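Local coordinates for protein muramoyltetrapeptide carboxypeptidase (PDB 6UUK) that probably acts as a serine-type LD-carboxypeptidase that trims the terminal D-alanine from tetrapeptides released from the bacterial cell wall, at residues S184-N189 / D319-P324; T200-V205 / G311-H316. All coordinates share one frame; numbering follows the deposited sequence.

Interaction 1: S184-N189 / D319-P324; sequences SAFTLN and DKVTLP
S184, capping helix 185-196, and F186 and T187 in its first turn grip the backbone and side chains of D319, K320 and V321, a worked case of a helix start held by a passing loop. The tight part is polar. S184, the N-cap residue, uses its hydroxyl twice: OG accepts the capping bond from T187 N and donates to D319 OD1 in a short bond of 2.5 Å. That hydroxyl meets OD1 from above the carboxylate plane, 56° out of it. Lying beside the helix start, the carboxylate is probably stabilised in its charged form. Next to this pair, K320 N gives its hydrogen to T187 OG1 at 2.9 Å, the same hydroxyl that also bonds K318 O. With CG2 anti to the backbone N (chi1 -63° for OG1), the T187 methyl meets K320 CG at 3.7 Å. A water donates to both T187 O and K320 O, bridging the two carbonyls, and accepts a longer bond from T322 OG1.

The more exposed side is made of F186 and the OD2 branch of D319, where no hydrogen bond crosses and both residues are partly open to solvent. F186 CB lies 3.2 Å from D319 OD2, and the ring and carboxylate planes are only 7° apart. K320 N comes in plane at the ring edge, while CZ rests obliquely on V321 CG1 at 3.6 Å.

Further along helix 185-196, H190 meets both F186 and V321, while F191, T194 and M195 receive T322. Beyond it the chain enters strand 323-325, where L323 pairs with S170 of strand 168-170, an antiparallel neighbour at the border of the six-stranded sheet.

Interaction 2: T200-V205 / G311-H316; sequences TSVKWV and GLPFGH
The inverse gamma turn centred on P313, together with G311 and L312 before it, packs against W204 and V202 of strand 200-205, an outermost strand of the seven-stranded mixed sheet. It illustrates how one large ring can seat a neighbouring segment. The W204 CG sits between the backbone N and carbonyl carbon, the crowded position (chi1 65°), and chi2 near 85° sets the ring plane so that one face meets the segment after strand 308-310. That face receives three successive residues. G311 O lies above the five-membered part, offset toward the rim, and approaches CD1 to 3.0 Å. Next, L312 CA stands over the six-membered ring, 3.9 Å from its centroid and only 10° off the normal, a clear CH-pi contact. P313 CD, also offset toward the rim on that face, reaches CE3 at 3.5 Å; the proline and the indole cross at about a right angle. At the far end of the ring L312 CD1 touches CZ3 at 3.6 Å. V202, two residues earlier on the strand, meets the proline tip to tip, its CG1 3.9 Å from P313 CD, while the same methyl lies in plane at the indole edge.

G311 has no side chain, and the indole comes close over its peptide. Backbone bonds from L312 to L276 and from F314 to H278 tie the segment to strand 273-280.

No hydrogen bond joins the two segments: W204 NE1 is 3.3 Å from G311 O, but at a poor angle. The contact therefore depends on shape, on C-H groups over the ring face and on a carbonyl oxygen over the five-membered ring, and the indole N-H is satisfied by T310 O, just before the segment.

In the fold
Along the chain the order is 184-189, 200-205, 311-316, 319-324, so interaction 2 lies within the span bridged by interaction 1. Helix 185-196 leads directly into strand 200-205, and the chain after strand 308-310 supplies both later segments before entering strand 323-325, passing from the seven-stranded sheet to the edge of the six-stranded one. The contact centres are 9 Å apart, and they meet directly: F314 CD1 approaches V321 O to 3.2 Å. H316, predicted to form with E246 the charge relay serving the nucleophile S152, closes segment 311-316, its side chain about 5 Å from that of K320. Through K320 and L312, segments 319-324 and 311-316 flank these predicted catalytic residues.

Interaction 1: S184-N189 / D319-P324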
# COMPACT_ATOMS: atom_id res chain seq x y z
N SER B 184 6.99 -28.10 -10.04
CA SER B 184 7.16 -28.45 -8.64
C SER B 184 6.15 -29.53 -8.27
O SER B 184 4.94 -29.30 -8.35
CB SER B 184 6.99 -27.23 -7.74
OG SER B 184 7.08 -27.58 -6.37
N ALA B 185 6.65 -30.70 -7.86
CA ALA B 185 5.76 -31.74 -7.37
C ALA B 185 5.11 -31.35 -6.05
O ALA B 185 3.98 -31.74 -5.77
CB ALA B 185 6.52 -33.06 -7.23
N PHE B 186 5.82 -30.58 -5.22
CA PHE B 186 5.26 -30.13 -3.95
C PHE B 186 4.04 -29.25 -4.16
O PHE B 186 3.04 -29.37 -3.46
CB PHE B 186 6.33 -29.40 -3.14
CG PHE B 186 5.85 -28.87 -1.82
CD1 PHE B 186 5.35 -27.58 -1.72
CD2 PHE B 186 5.90 -29.65 -0.68
CE1 PHE B 186 4.90 -27.08 -0.51
CE2 PHE B 186 5.46 -29.16 0.54
CZ PHE B 186 4.96 -27.88 0.62
N THR B 187 4.12 -28.34 -5.14
CA THR B 187 3.01 -27.42 -5.38
C THR B 187 1.83 -28.13 -6.02
O THR B 187 0.68 -27.95 -5.60
CB THR B 187 3.48 -26.26 -6.26
OG1 THR B 187 4.49 -25.51 -5.58
CG2 THR B 187 2.31 -25.34 -6.60
N LEU B 188 2.09 -28.95 -7.04
CA LEU B 188 1.00 -29.58 -7.79
C LEU B 188 0.31 -30.67 -6.98
O LEU B 188 -0.91 -30.85 -7.11
CB LEU B 188 1.53 -30.15 -9.11
CG LEU B 188 1.51 -29.22 -10.33
CD1 LEU B 188 2.25 -27.92 -10.07
CD2 LEU B 188 2.10 -29.93 -11.54
N ASN B 189 1.05 -31.40 -6.14
CA ASN B 189 0.43 -32.44 -5.33
C ASN B 189 -0.37 -31.85 -4.18
O ASN B 189 -1.44 -32.37 -3.83
CB ASN B 189 1.49 -33.41 -4.81
CG ASN B 189 2.20 -34.16 -5.93
OD1 ASN B 189 2.06 -33.81 -7.10
ND2 ASN B 189 2.96 -35.18 -5.57
N ASP B 319 7.86 -23.87 -4.50
CA ASP B 319 7.09 -24.76 -3.64
C ASP B 319 6.12 -23.94 -2.80
O ASP B 319 6.54 -23.12 -1.98
CB ASP B 319 8.00 -25.59 -2.74
CG ASP B 319 8.67 -26.73 -3.48
OD1 ASP B 319 8.78 -26.65 -4.72
OD2 ASP B 319 9.05 -27.71 -2.82
N LYS B 320 4.82 -24.15 -3.02
CA LYS B 320 3.78 -23.47 -2.26
C LYS B 320 2.64 -24.43 -1.99
O LYS B 320 2.48 -25.44 -2.68
CB LYS B 320 3.27 -22.23 -3.01
CG LYS B 320 2.42 -22.55 -4.23
CD LYS B 320 2.03 -21.29 -4.98
CE LYS B 320 3.25 -20.60 -5.57
NZ LYS B 320 2.90 -19.35 -6.29
N VAL B 321 1.85 -24.11 -0.98
CA VAL B 321 0.70 -24.92 -0.60
C VAL B 321 -0.57 -24.19 -1.00
O VAL B 321 -0.57 -22.99 -1.30
CB VAL B 321 0.69 -25.25 0.91
CG1 VAL B 321 1.89 -26.10 1.27
CG2 VAL B 321 0.66 -23.97 1.73
N THR B 322 -1.68 -24.93 -1.02
CA THR B 322 -2.99 -24.38 -1.32
C THR B 322 -3.74 -24.19 0.00
O THR B 322 -4.07 -25.16 0.68
CB THR B 322 -3.77 -25.30 -2.26
OG1 THR B 322 -3.10 -25.37 -3.52
CG2 THR B 322 -5.18 -24.78 -2.47
N LEU B 323 -3.99 -22.93 0.35
CA LEU B 323 -4.63 -22.59 1.62
C LEU B 323 -6.07 -22.20 1.39
O LEU B 323 -6.34 -21.19 0.71
CB LEU B 323 -3.87 -21.46 2.31
CG LEU B 323 -2.42 -21.76 2.69
CD1 LEU B 323 -1.76 -20.54 3.33
CD2 LEU B 323 -2.35 -22.96 3.63
N PRO B 324 -7.04 -22.96 1.91
CA PRO B 324 -8.45 -22.57 1.75
C PRO B 324 -8.79 -21.31 2.52
O PRO B 324 -8.95 -21.34 3.75
CB PRO B 324 -9.21 -23.79 2.31
CG PRO B 324 -8.22 -24.91 2.28
CD PRO B 324 -6.89 -24.28 2.54
O HOH W 1 0.15 -25.80 -3.75

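Interaction 2: T200-V205 / G311-H316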
# COMPACT_ATOMS: atom_id res chain seq x y z
N THR B 200 -6.60 -30.72 5.07
CA THR B 200 -5.22 -30.50 4.67
C THR B 200 -4.41 -30.07 5.88
O THR B 200 -4.83 -29.18 6.63
CB THR B 200 -5.11 -29.44 3.57
OG1 THR B 200 -5.82 -28.26 3.97
CG2 THR B 200 -5.69 -29.96 2.26
N SER B 201 -3.26 -30.71 6.08
CA SER B 201 -2.37 -30.41 7.19
C SER B 201 -1.02 -29.96 6.65
O SER B 201 -0.44 -30.64 5.79
CB SER B 201 -2.20 -31.62 8.11
OG SER B 201 -1.59 -32.70 7.42
N VAL B 202 -0.52 -28.84 7.15
CA VAL B 202 0.75 -28.27 6.72
C VAL B 202 1.69 -28.24 7.92
O VAL B 202 1.36 -27.65 8.95
CB VAL B 202 0.58 -26.86 6.13
CG1 VAL B 202 1.90 -26.34 5.60
CG2 VAL B 202 -0.48 -26.88 5.03
N LYS B 203 2.85 -28.88 7.78
CA LYS B 203 3.86 -28.94 8.82
C LYS B 203 5.16 -28.38 8.28
O LYS B 203 5.57 -28.71 7.17
CB LYS B 203 4.07 -30.38 9.31
CG LYS B 203 2.79 -31.08 9.75
CD LYS B 203 3.06 -32.54 10.07
CE LYS B 203 3.67 -33.27 8.88
NZ LYS B 203 3.96 -34.69 9.18
N TRP B 204 5.81 -27.53 9.07
CA TRP B 204 7.08 -26.94 8.68
C TRP B 204 7.94 -26.71 9.91
O TRP B 204 7.47 -26.84 11.05
CB TRP B 204 6.88 -25.63 7.90
CG TRP B 204 6.27 -24.52 8.71
CD1 TRP B 204 6.93 -23.65 9.53
CD2 TRP B 204 4.89 -24.16 8.76
NE1 TRP B 204 6.04 -22.77 10.09
CE2 TRP B 204 4.78 -23.06 9.64
CE3 TRP B 204 3.73 -24.65 8.16
CZ2 TRP B 204 3.56 -22.44 9.92
CZ3 TRP B 204 2.52 -24.04 8.44
CH2 TRP B 204 2.45 -22.95 9.32
N VAL B 205 9.20 -26.38 9.68
CA VAL B 205 10.17 -26.14 10.74
C VAL B 205 10.54 -24.66 10.72
O VAL B 205 10.99 -24.14 9.69
CB VAL B 205 11.42 -27.02 10.57
N GLY B 311 7.36 -19.12 9.14
CA GLY B 311 7.73 -20.36 8.51
C GLY B 311 6.70 -20.95 7.57
O GLY B 311 6.95 -22.03 7.01
N LEU B 312 5.56 -20.30 7.38
CA LEU B 312 4.53 -20.80 6.49
C LEU B 312 5.07 -20.95 5.08
O LEU B 312 5.52 -19.95 4.49
CB LEU B 312 3.32 -19.87 6.50
CG LEU B 312 2.14 -20.25 5.59
CD1 LEU B 312 1.47 -21.53 6.07
CD2 LEU B 312 1.13 -19.12 5.52
N PRO B 313 5.06 -22.15 4.49
CA PRO B 313 5.62 -22.33 3.13
C PRO B 313 4.62 -21.92 2.05
O PRO B 313 4.08 -22.74 1.30
CB PRO B 313 5.95 -23.82 3.12
CG PRO B 313 5.05 -24.46 4.16
CD PRO B 313 4.40 -23.37 4.98
N PHE B 314 4.36 -20.62 1.97
CA PHE B 314 3.45 -20.08 0.98
C PHE B 314 3.94 -18.71 0.54
O PHE B 314 4.38 -17.90 1.36
CB PHE B 314 2.02 -19.98 1.52
CG PHE B 314 1.05 -19.38 0.55
CD1 PHE B 314 0.55 -20.13 -0.50
CD2 PHE B 314 0.64 -18.07 0.69
CE1 PHE B 314 -0.34 -19.57 -1.40
CE2 PHE B 314 -0.25 -17.51 -0.20
CZ PHE B 314 -0.74 -18.26 -1.25
N GLY B 315 3.85 -18.46 -0.76
CA GLY B 315 4.28 -17.20 -1.33
C GLY B 315 4.55 -17.35 -2.81
O GLY B 315 4.07 -18.30 -3.45
N HIS B 316 5.31 -16.41 -3.35
CA HIS B 316 5.72 -16.46 -4.75
C HIS B 316 6.97 -17.31 -4.93
O HIS B 316 7.96 -16.88 -5.53
CB HIS B 316 5.92 -15.06 -5.30
CG HIS B 316 4.68 -14.22 -5.28
ND1 HIS B 316 4.10 -13.76 -4.12
CD2 HIS B 316 3.91 -13.75 -6.29
CE1 HIS B 316 3.03 -13.05 -4.41
NE2 HIS B 316 2.89 -13.02 -5.72